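Long-range contacts in phytase (Citrobacter braakii, PDB 3ZHC), which belongs to the histidine phosphatase superfamily, branch 2, and pairs an alpha/beta core built on a mixed sheet with a largely helical part: residues R72-Y83 / Q376-L387; T187-S195 / Q252-G260. The protein carries 2 engineered substitutions. All coordinates share one frame; numbering follows the deposited sequence. Where two conformers were deposited one is given.

Interaction 1. Residues R72-Y83 / Q376-L387; sequences RGGELVSELGQY and QTLRDMRDIQPL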
loop_
_atom_site.group_PDB
_atom_site.type_symbol
_atom_site.label_atom_id
_atom_site.label_comp_id
_atom_site.label_asym_id
_atom_site.label_seq_id
_atom_site.Cartn_x
_atom_site.Cartn_y
_atom_site.Cartn_z
ATOM N N ARG B 72 7.531 1.077 -30.112
ATOM C CA ARG B 72 8.221 1.045 -28.836
ATOM C C ARG B 72 7.541 0.074 -27.827
ATOM O O ARG B 72 8.235 -0.607 -27.062
ATOM C CB ARG B 72 8.304 2.427 -28.264
ATOM C CG ARG B 72 8.847 2.455 -26.890
ATOM C CD ARG B 72 9.626 3.619 -26.672
ATOM N NE ARG B 72 9.962 3.774 -25.253
ATOM C CZ ARG B 72 10.949 4.539 -24.799
ATOM N NH1 ARG B 72 11.737 5.239 -25.641
ATOM N NH2 ARG B 72 11.163 4.605 -23.485
ATOM N N GLY B 73 6.203 0.035 -27.841
ATOM C CA GLY B 73 5.436 -0.911 -27.028
ATOM C C GLY B 73 5.784 -2.341 -27.409
ATOM O O GLY B 73 5.984 -3.187 -26.539
ATOM N N GLY B 74 5.856 -2.593 -28.721
ATOM C CA GLY B 74 6.292 -3.876 -29.253
ATOM C C GLY B 74 7.701 -4.231 -28.789
ATOM O O GLY B 74 7.926 -5.323 -28.315
ATOM N N GLU B 75 8.628 -3.282 -28.926
ATOM C CA GLU B 75 10.051 -3.466 -28.515
ATOM C C GLU B 75 10.184 -3.858 -27.028
ATOM O O GLU B 75 10.984 -4.724 -26.680
ATOM C CB GLU B 75 10.873 -2.202 -28.819
ATOM C CG GLU B 75 12.397 -2.383 -28.714
ATOM C CD GLU B 75 13.202 -1.098 -29.057
ATOM O OE1 GLU B 75 12.663 -0.191 -29.773
ATOM O OE2 GLU B 75 14.379 -1.004 -28.610
ATOM N N LEU B 76 9.390 -3.217 -26.170
ATOM C CA LEU B 76 9.367 -3.544 -24.726
ATOM C C LEU B 76 8.808 -4.957 -24.454
ATOM O O LEU B 76 9.303 -5.652 -23.567
ATOM C CB LEU B 76 8.581 -2.486 -23.934
ATOM C CG LEU B 76 9.280 -1.126 -23.835
ATOM C CD1 LEU B 76 8.328 -0.056 -23.366
ATOM C CD2 LEU B 76 10.541 -1.223 -22.907
ATOM N N VAL B 77 7.784 -5.371 -25.211
ATOM C CA VAL B 77 7.245 -6.746 -25.079
ATOM C C VAL B 77 8.304 -7.778 -25.572
ATOM O O VAL B 77 8.421 -8.854 -24.988
ATOM C CB VAL B 77 5.885 -6.940 -25.786
ATOM C CG1 VAL B 77 5.441 -8.410 -25.725
ATOM C CG2 VAL B 77 4.807 -6.032 -25.165
ATOM N N SER B 78 9.063 -7.435 -26.631
ATOM C CA SER B 78 10.129 -8.330 -27.146
ATOM C C SER B 78 11.213 -8.536 -26.083
ATOM O O SER B 78 11.789 -9.600 -25.999
ATOM C CB SER B 78 10.733 -7.807 -28.464
ATOM O OG SER B 78 11.446 -6.594 -28.275
ATOM N N GLU B 79 11.476 -7.495 -25.269
ATOM C CA GLU B 79 12.416 -7.619 -24.139
ATOM C C GLU B 79 11.926 -8.646 -23.113
ATOM O O GLU B 79 12.730 -9.401 -22.576
ATOM C CB GLU B 79 12.661 -6.266 -23.434
ATOM C CG GLU B 79 13.529 -5.291 -24.223
ATOM C CD GLU B 79 14.943 -5.803 -24.461
ATOM O OE1 GLU B 79 15.430 -6.668 -23.693
ATOM O OE2 GLU B 79 15.565 -5.343 -25.422
ATOM N N LEU B 80 10.611 -8.663 -22.842
ATOM C CA LEU B 80 10.021 -9.693 -21.972
ATOM C C LEU B 80 10.111 -11.068 -22.649
ATOM O O LEU B 80 10.448 -12.039 -22.001
ATOM C CB LEU B 80 8.566 -9.366 -21.583
ATOM C CG LEU B 80 8.380 -8.167 -20.650
ATOM C CD1 LEU B 80 6.925 -7.893 -20.453
ATOM C CD2 LEU B 80 9.092 -8.385 -19.281
ATOM N N GLY B 81 9.812 -11.123 -23.952
ATOM C CA GLY B 81 9.930 -12.371 -24.746
ATOM C C GLY B 81 11.339 -12.941 -24.685
ATOM O O GLY B 81 11.522 -14.148 -24.519
ATOM N N GLN B 82 12.321 -12.044 -24.810
ATOM C CA GLN B 82 13.752 -12.363 -24.733
ATOM C C GLN B 82 14.110 -12.884 -23.348
ATOM O O GLN B 82 14.747 -13.931 -23.233
ATOM C CB GLN B 82 14.584 -11.110 -25.132
ATOM C CG GLN B 82 16.075 -11.115 -24.808
ATOM C CD GLN B 82 16.765 -9.864 -25.373
ATOM O OE1 GLN B 82 16.895 -9.719 -26.605
ATOM N NE2 GLN B 82 17.215 -8.944 -24.468
ATOM N N TYR B 83 13.699 -12.153 -22.298
ATOM C CA TYR B 83 13.925 -12.600 -20.894
ATOM C C TYR B 83 13.282 -13.967 -20.646
ATOM O O TYR B 83 13.917 -14.849 -20.061
ATOM C CB TYR B 83 13.410 -11.569 -19.872
ATOM C CG TYR B 83 13.284 -12.093 -18.440
ATOM C CD1 TYR B 83 14.398 -12.175 -17.601
ATOM C CD2 TYR B 83 12.036 -12.507 -17.925
ATOM C CE1 TYR B 83 14.286 -12.663 -16.271
ATOM C CE2 TYR B 83 11.918 -12.994 -16.601
ATOM C CZ TYR B 83 13.057 -13.066 -15.787
ATOM O OH TYR B 83 12.952 -13.536 -14.496
ATOM N N GLN B 376 7.860 -4.983 -16.289
ATOM C CA GLN B 376 8.978 -4.043 -16.347
ATOM C C GLN B 376 8.650 -2.870 -15.494
ATOM O O GLN B 376 7.499 -2.381 -15.518
ATOM C CB GLN B 376 9.201 -3.556 -17.766
ATOM C CG GLN B 376 9.811 -4.621 -18.692
ATOM C CD GLN B 376 9.279 -4.550 -20.095
ATOM O OE1 GLN B 376 8.081 -4.528 -20.292
ATOM N NE2 GLN B 376 10.172 -4.531 -21.084
ATOM N N THR B 377 9.637 -2.385 -14.727
ATOM C CA THR B 377 9.466 -1.153 -13.962
ATOM C C THR B 377 9.273 0.002 -14.949
ATOM O O THR B 377 9.649 -0.110 -16.132
ATOM C CB THR B 377 10.658 -0.852 -13.020
ATOM O OG1 THR B 377 11.867 -0.759 -13.771
ATOM C CG2 THR B 377 10.809 -1.948 -11.964
ATOM N N LEU B 378 8.688 1.094 -14.479
ATOM C CA LEU B 378 8.434 2.271 -15.328
ATOM C C LEU B 378 9.762 2.853 -15.869
ATOM O O LEU B 378 9.836 3.298 -17.004
ATOM C CB LEU B 378 7.608 3.325 -14.553
ATOM C CG LEU B 378 7.075 4.569 -15.285
ATOM C CD1 LEU B 378 6.307 4.190 -16.553
ATOM C CD2 LEU B 378 6.203 5.403 -14.350
ATOM N N ARG B 379 10.789 2.826 -15.024
ATOM C CA ARG B 379 12.161 3.207 -15.386
ATOM C C ARG B 379 12.682 2.321 -16.525
ATOM O O ARG B 379 13.255 2.828 -17.502
ATOM C CB ARG B 379 13.065 3.058 -14.158
ATOM C CG ARG B 379 14.474 3.650 -14.246
ATOM C CD ARG B 379 14.479 5.164 -14.111
ATOM N NE ARG B 379 14.421 5.872 -15.401
ATOM C CZ ARG B 379 14.170 7.180 -15.541
ATOM N NH1 ARG B 379 13.929 7.979 -14.471
ATOM N NH2 ARG B 379 14.152 7.708 -16.761
ATOM N N ASP B 380 12.473 0.995 -16.399
ATOM C CA ASP B 380 12.913 0.029 -17.445
ATOM C C ASP B 380 12.126 0.170 -18.769
ATOM O O ASP B 380 12.624 -0.229 -19.815
ATOM C CB ASP B 380 12.864 -1.438 -16.931
ATOM C CG ASP B 380 14.029 -1.786 -15.940
ATOM O OD1 ASP B 380 14.827 -0.890 -15.542
ATOM O OD2 ASP B 380 14.139 -2.978 -15.565
ATOM N N MET B 381 10.908 0.723 -18.709
ATOM C CA MET B 381 10.138 1.042 -19.915
ATOM C C MET B 381 10.736 2.289 -20.527
ATOM O O MET B 381 11.099 2.292 -21.697
ATOM C CB MET B 381 8.669 1.263 -19.599
ATOM C CG MET B 381 7.958 -0.007 -19.148
ATOM S SD MET B 381 6.286 0.262 -18.615
ATOM C CE MET B 381 5.769 -1.433 -18.260
ATOM N N ARG B 382 10.833 3.338 -19.704
ATOM C CA ARG B 382 11.412 4.640 -20.074
ATOM C C ARG B 382 12.765 4.514 -20.760
ATOM O O ARG B 382 12.980 5.130 -21.790
ATOM C CB ARG B 382 11.565 5.519 -18.809
ATOM C CG ARG B 382 12.035 6.981 -19.020
ATOM C CD ARG B 382 11.055 7.738 -19.816
ATOM N NE ARG B 382 11.281 9.194 -19.827
ATOM C CZ ARG B 382 10.433 10.082 -20.368
ATOM N NH1 ARG B 382 9.288 9.677 -20.947
ATOM N NH2 ARG B 382 10.721 11.384 -20.335
ATOM N N ASP B 383 13.653 3.707 -20.186
ATOM C CA ASP B 383 15.010 3.486 -20.723
ATOM C C ASP B 383 15.117 2.367 -21.768
ATOM O O ASP B 383 16.152 2.247 -22.420
ATOM C CB ASP B 383 15.974 3.130 -19.578
ATOM C CG ASP B 383 16.064 4.200 -18.511
ATOM O OD1 ASP B 383 15.875 5.390 -18.798
ATOM O OD2 ASP B 383 16.336 3.830 -17.361
ATOM N N ILE B 384 14.046 1.557 -21.921
ATOM C CA ILE B 384 14.051 0.323 -22.763
ATOM C C ILE B 384 15.264 -0.525 -22.337
ATOM O O ILE B 384 16.145 -0.862 -23.149
ATOM C CB ILE B 384 14.025 0.593 -24.297
ATOM C CG1 ILE B 384 12.922 1.573 -24.664
ATOM C CG2 ILE B 384 13.834 -0.729 -25.071
ATOM C CD1 ILE B 384 12.864 1.894 -26.156
ATOM N N GLN B 385 15.285 -0.834 -21.039
ATOM C CA GLN B 385 16.337 -1.593 -20.414
ATOM C C GLN B 385 16.432 -2.987 -21.048
ATOM O O GLN B 385 15.437 -3.716 -21.044
ATOM C CB GLN B 385 16.077 -1.705 -18.891
ATOM C CG GLN B 385 17.043 -2.638 -18.098
ATOM C CD GLN B 385 18.485 -2.231 -18.214
ATOM O OE1 GLN B 385 18.832 -1.069 -17.995
ATOM N NE2 GLN B 385 19.345 -3.187 -18.554
ATOM N N PRO B 386 17.631 -3.359 -21.612
ATOM C CA PRO B 386 17.762 -4.731 -22.144
ATOM C C PRO B 386 17.617 -5.768 -21.019
ATOM O O PRO B 386 18.298 -5.654 -20.000
ATOM C CB PRO B 386 19.173 -4.756 -22.757
ATOM C CG PRO B 386 19.896 -3.580 -22.155
ATOM C CD PRO B 386 18.858 -2.559 -21.841
ATOM N N LEU B 387 16.727 -6.751 -21.207
ATOM C CA LEU B 387 16.457 -7.775 -20.172
ATOM C C LEU B 387 17.201 -9.087 -20.446
ATOM O O LEU B 387 17.326 -9.514 -21.594
ATOM C CB LEU B 387 14.949 -8.042 -20.045
ATOM C CG LEU B 387 14.046 -6.864 -19.649
ATOM C CD1 LEU B 387 12.575 -7.305 -19.639
ATOM C CD2 LEU B 387 14.442 -6.295 -18.307
HETATM O O HOH W 1 14.504 6.150 -24.202
#
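Helix 72-83 packs against the short helix 378-382 and the turn after it, and polar side chains meeting backbone groups fasten the two together. The second segment follows strand 366-375 of the large mixed sheet. The two helix axes come within 11.1 Å at an angle of 119°. Arg72 reaches the carbonyl oxygens of Met381 and Arg382. Its NH2 donates to Arg382 O, near the guanidinium plane but from above the carbonyl plane, and more weakly to Met381 O. The modelled Arg72 NH2 to Arg382 O distance is short (2.5 Å), its exact geometry doubtful. A water joins Arg72 NH1 to the same Arg382 O. Ile384, with positive phi in the Schellman motif, lays CD1 over one guanidinium face, 3.5 Å from Arg72 CZ. Its CG2 turns to the carboxylate of Glu75 and to Leu76 CD2. Leu76 also touches Met381 CB through CD1. Gln376 bends at chi2 (144°), which brings its amide against helix 72-83. There Gln376 NE2 donates to Leu76 O at 2.9 Å, while Gln376 OE1 lies 3.6 Å from Leu80 CD1. Glu79 OE1 takes Leu387 N at 2.8 Å in a nearly straight bond (173°), from above the carboxylate plane. Gln82 NE2 holds Leu387 O in the carbonyl plane at 2.9 Å. Leu387 is thus gripped at both N and O. Its side chain lies beside that of Leu80, pointing the same way, with Leu387 CD1 3.7 Å from Leu80 CD2. The bonding side chains all meet main-chain atoms, which probably fixes the backbone path up to Leu387.

Interaction 2. Residues T187-S195 / Q252-G260; sequences TLENVLNFS and QVAWGRITG. With FMT (formic acid), chain P.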
loop_
_atom_site.group_PDB
_atom_site.type_symbol
_atom_site.label_atom_id
_atom_site.label_comp_id
_atom_site.label_asym_id
_atom_site.label_seq_id
_atom_site.Cartn_x
_atom_site.Cartn_y
_atom_site.Cartn_z
ATOM N N THR B 187 -3.583 15.775 -6.200
ATOM C CA THR B 187 -2.349 15.603 -6.998
ATOM C C THR B 187 -2.672 15.649 -8.496
ATOM O O THR B 187 -1.985 16.348 -9.258
ATOM C CB THR B 187 -1.586 14.304 -6.628
ATOM O OG1 THR B 187 -1.303 14.305 -5.226
ATOM C CG2 THR B 187 -0.254 14.195 -7.401
ATOM N N LEU B 188 -3.708 14.918 -8.914
ATOM C CA LEU B 188 -4.145 14.946 -10.329
ATOM C C LEU B 188 -4.504 16.388 -10.760
ATOM O O LEU B 188 -4.077 16.842 -11.814
ATOM C CB LEU B 188 -5.322 13.988 -10.588
ATOM C CG LEU B 188 -5.919 13.980 -12.012
ATOM C CD1 LEU B 188 -4.822 13.683 -13.049
ATOM C CD2 LEU B 188 -7.031 12.987 -12.113
ATOM N N GLU B 189 -5.280 17.072 -9.924
ATOM C CA GLU B 189 -5.658 18.490 -10.142
ATOM C C GLU B 189 -4.445 19.416 -10.282
ATOM O O GLU B 189 -4.442 20.281 -11.148
ATOM C CB GLU B 189 -6.556 18.963 -9.020
ATOM C CG GLU B 189 -7.982 18.361 -9.097
ATOM C CD GLU B 189 -8.723 18.389 -7.771
ATOM O OE1 GLU B 189 -8.279 19.098 -6.830
ATOM O OE2 GLU B 189 -9.758 17.692 -7.654
ATOM N N ASN B 190 -3.428 19.217 -9.422
ATOM C CA ASN B 190 -2.177 19.989 -9.502
ATOM C C ASN B 190 -1.426 19.708 -10.803
ATOM O O ASN B 190 -0.900 20.626 -11.432
ATOM C CB ASN B 190 -1.268 19.694 -8.301
ATOM C CG ASN B 190 -0.007 20.550 -8.293
ATOM O OD1 ASN B 190 -0.068 21.766 -8.151
ATOM N ND2 ASN B 190 1.152 19.901 -8.446
ATOM N N VAL B 191 -1.387 18.429 -11.201
ATOM C CA VAL B 191 -0.695 18.012 -12.453
ATOM C C VAL B 191 -1.393 18.614 -13.706
ATOM O O VAL B 191 -0.730 19.067 -14.636
ATOM C CB VAL B 191 -0.561 16.469 -12.523
ATOM C CG1 VAL B 191 -0.039 16.007 -13.861
ATOM C CG2 VAL B 191 0.373 15.976 -11.377
ATOM N N LEU B 192 -2.719 18.617 -13.699
ATOM C CA LEU B 192 -3.509 19.211 -14.766
ATOM C C LEU B 192 -3.576 20.748 -14.716
ATOM O O LEU B 192 -3.985 21.364 -15.687
ATOM C CB LEU B 192 -4.960 18.703 -14.692
ATOM C CG LEU B 192 -5.296 17.241 -14.935
ATOM C CD1 LEU B 192 -6.714 16.975 -14.481
ATOM C CD2 LEU B 192 -5.119 16.896 -16.391
ATOM N N ASN B 193 -3.179 21.351 -13.577
ATOM C CA ASN B 193 -3.434 22.783 -13.270
ATOM C C ASN B 193 -4.925 23.033 -13.492
ATOM O O ASN B 193 -5.321 23.926 -14.220
ATOM C CB ASN B 193 -2.525 23.741 -14.073
ATOM C CG ASN B 193 -2.462 25.169 -13.458
ATOM O OD1 ASN B 193 -2.733 25.363 -12.245
ATOM N ND2 ASN B 193 -2.099 26.176 -14.297
ATOM N N PHE B 194 -5.728 22.184 -12.829
ATOM C CA PHE B 194 -7.190 22.116 -12.993
ATOM C C PHE B 194 -7.904 23.420 -12.677
ATOM O O PHE B 194 -8.828 23.790 -13.395
ATOM C CB PHE B 194 -7.758 20.951 -12.129
ATOM C CG PHE B 194 -9.259 20.783 -12.215
ATOM C CD1 PHE B 194 -9.868 20.413 -13.418
ATOM C CD2 PHE B 194 -10.073 20.981 -11.074
ATOM C CE1 PHE B 194 -11.267 20.245 -13.508
ATOM C CE2 PHE B 194 -11.466 20.815 -11.150
ATOM C CZ PHE B 194 -12.071 20.448 -12.369
ATOM N N SER B 195 -7.458 24.102 -11.608
ATOM C CA SER B 195 -8.026 25.404 -11.171
ATOM C C SER B 195 -8.050 26.469 -12.277
ATOM O O SER B 195 -8.919 27.333 -12.288
ATOM C CB SER B 195 -7.243 25.959 -9.965
ATOM O OG SER B 195 -7.378 25.120 -8.838
ATOM N N GLN B 252 8.206 15.135 -22.687
ATOM C CA GLN B 252 7.461 15.925 -21.701
ATOM C C GLN B 252 6.230 15.143 -21.227
ATOM O O GLN B 252 5.197 15.128 -21.902
ATOM C CB GLN B 252 7.056 17.282 -22.300
ATOM C CG GLN B 252 6.558 18.323 -21.263
ATOM C CD GLN B 252 7.702 19.011 -20.478
ATOM O OE1 GLN B 252 8.867 18.550 -20.476
ATOM N NE2 GLN B 252 7.368 20.121 -19.810
ATOM N N VAL B 253 6.356 14.497 -20.057
ATOM C CA VAL B 253 5.274 13.700 -19.465
ATOM C C VAL B 253 4.518 14.568 -18.497
ATOM O O VAL B 253 5.117 15.148 -17.599
ATOM C CB VAL B 253 5.812 12.456 -18.721
ATOM C CG1 VAL B 253 4.676 11.666 -18.099
ATOM C CG2 VAL B 253 6.636 11.576 -19.664
ATOM N N ALA B 254 3.196 14.662 -18.687
ATOM C CA ALA B 254 2.319 15.430 -17.805
ATOM C C ALA B 254 2.815 16.887 -17.584
ATOM O O ALA B 254 2.767 17.416 -16.462
ATOM C CB ALA B 254 2.142 14.683 -16.465
ATOM N N TRP B 255 3.297 17.509 -18.677
ATOM C CA TRP B 255 3.804 18.889 -18.670
ATOM C C TRP B 255 4.964 19.103 -17.643
ATOM O O TRP B 255 5.142 20.190 -17.112
ATOM C CB TRP B 255 2.628 19.870 -18.449
ATOM C CG TRP B 255 1.484 19.591 -19.396
ATOM C CD1 TRP B 255 1.391 19.979 -20.701
ATOM C CD2 TRP B 255 0.287 18.856 -19.111
ATOM N NE1 TRP B 255 0.216 19.537 -21.245
ATOM C CE2 TRP B 255 -0.484 18.845 -20.292
ATOM C CE3 TRP B 255 -0.213 18.206 -17.968
ATOM C CZ2 TRP B 255 -1.742 18.199 -20.370
ATOM C CZ3 TRP B 255 -1.471 17.558 -18.041
ATOM C CH2 TRP B 255 -2.212 17.562 -19.226
ATOM N N GLY B 256 5.734 18.023 -17.406
ATOM C CA GLY B 256 6.839 17.988 -16.448
ATOM C C GLY B 256 6.478 18.174 -14.992
ATOM O O GLY B 256 7.343 18.530 -14.203
ATOM N N ARG B 257 5.216 17.920 -14.628
ATOM C CA ARG B 257 4.705 18.203 -13.254
ATOM C C ARG B 257 4.627 17.012 -12.275
ATOM O O ARG B 257 4.207 17.205 -11.141
ATOM C CB ARG B 257 3.324 18.864 -13.356
ATOM C CG ARG B 257 3.358 20.261 -13.962
ATOM C CD ARG B 257 1.977 20.659 -14.406
ATOM N NE ARG B 257 1.974 21.875 -15.192
ATOM C CZ ARG B 257 0.980 22.269 -16.006
ATOM N NH1 ARG B 257 -0.149 21.542 -16.168
ATOM N NH2 ARG B 257 1.112 23.414 -16.675
ATOM N N ILE B 258 5.019 15.806 -12.696
ATOM C CA ILE B 258 5.028 14.629 -11.780
ATOM C C ILE B 258 6.433 14.561 -11.136
ATOM O O ILE B 258 7.429 14.429 -11.859
ATOM C CB ILE B 258 4.696 13.297 -12.486
ATOM C CG1 ILE B 258 3.365 13.398 -13.226
ATOM C CG2 ILE B 258 4.663 12.144 -11.468
ATOM C CD1 ILE B 258 2.890 12.100 -13.846
ATOM N N THR B 259 6.468 14.640 -9.790
ATOM C CA THR B 259 7.702 14.617 -8.971
ATOM C C THR B 259 7.869 13.321 -8.182
ATOM O O THR B 259 7.264 13.179 -7.111
ATOM C CB THR B 259 7.666 15.739 -7.915
ATOM O OG1 THR B 259 7.303 16.981 -8.529
ATOM C CG2 THR B 259 9.025 15.878 -7.211
ATOM N N GLY B 260 8.669 12.375 -8.683
ATOM C CA GLY B 260 8.940 11.120 -7.934
ATOM C C GLY B 260 7.827 10.092 -7.796
ATOM O O GLY B 260 6.666 10.341 -8.173
HETATM C C FMT P . -5.060 22.843 -9.497
HETATM O O1 FMT P . -4.334 22.549 -8.586
HETATM O O2 FMT P . -6.269 22.676 -9.405
HETATM O O HOH W 2 -0.742 25.361 -16.924
#
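Across this contact the backbones come closest at Val191 and Arg257, whose CA atoms are 5.5 Å apart, where the C-terminal turn of helix 182-192 meets the irregular loop before helix 260-280. Arg257 runs extended from CG to NE, which carries its guanidinium alongside the helix end. Arg257 NH1 donates to Val191 O at 3.0 Å in an almost straight bond (172°). The oxygen lies in the guanidinium plane, but the donor is tilted from the carbonyl plane. Trp255 CB sits over the centre of one guanidinium face, 3.7 Å above it. Asn193 CB lies over the opposite face, 3.9 Å from Arg257 NH1, so the group is held between them. A water accepts from Asn193 ND2 and, weakly, from Arg257 NH2. NH2 has a stronger partner in the salt bridge to Asp57. Beside the polar bond the contact is apolar. With Val191 CG1 anti to the backbone N (chi1 172°), this methyl meets Ala254 CB at 3.6 Å and Ile258 CG1 at 4.3 Å. Leu192 CD2 touches the six-membered ring of Trp255 at CZ3, and the indole NE1 is bonded to Gln58 O. Asn193 has positive phi and ends the helix in a Schellman motif. Just beyond it, Ser195 N bonds O2 of a formic acid, which probably came from the crystallisation liquor and also binds Lys208. Arg257 therefore ties a main-chain oxygen of the last helical turn to Asp57, and its positive charge probably suits the negative end of the helix dipole.

The centres of interaction 1 and interaction 2 lie about 25 Å apart, yet their segments touch. Arg382 NH1 packs on Val253 CG2 at 3.5 Å. The same nitrogen bonds Glu246 O and Met250 O, at and just after the end of helix 231-247. Val253 and Ala254 rest on that helix too, so its C-terminal half lies between the two contacts. Along the chain, both segments of 187-195 / 252-260 fall between 72-83 and 376-387. The centre of interaction 1 is about 16 Å, and that of interaction 2 about 25 Å, from the centre of the chain. The formic acid lies beside interaction 2 and touches no residue of interaction 1.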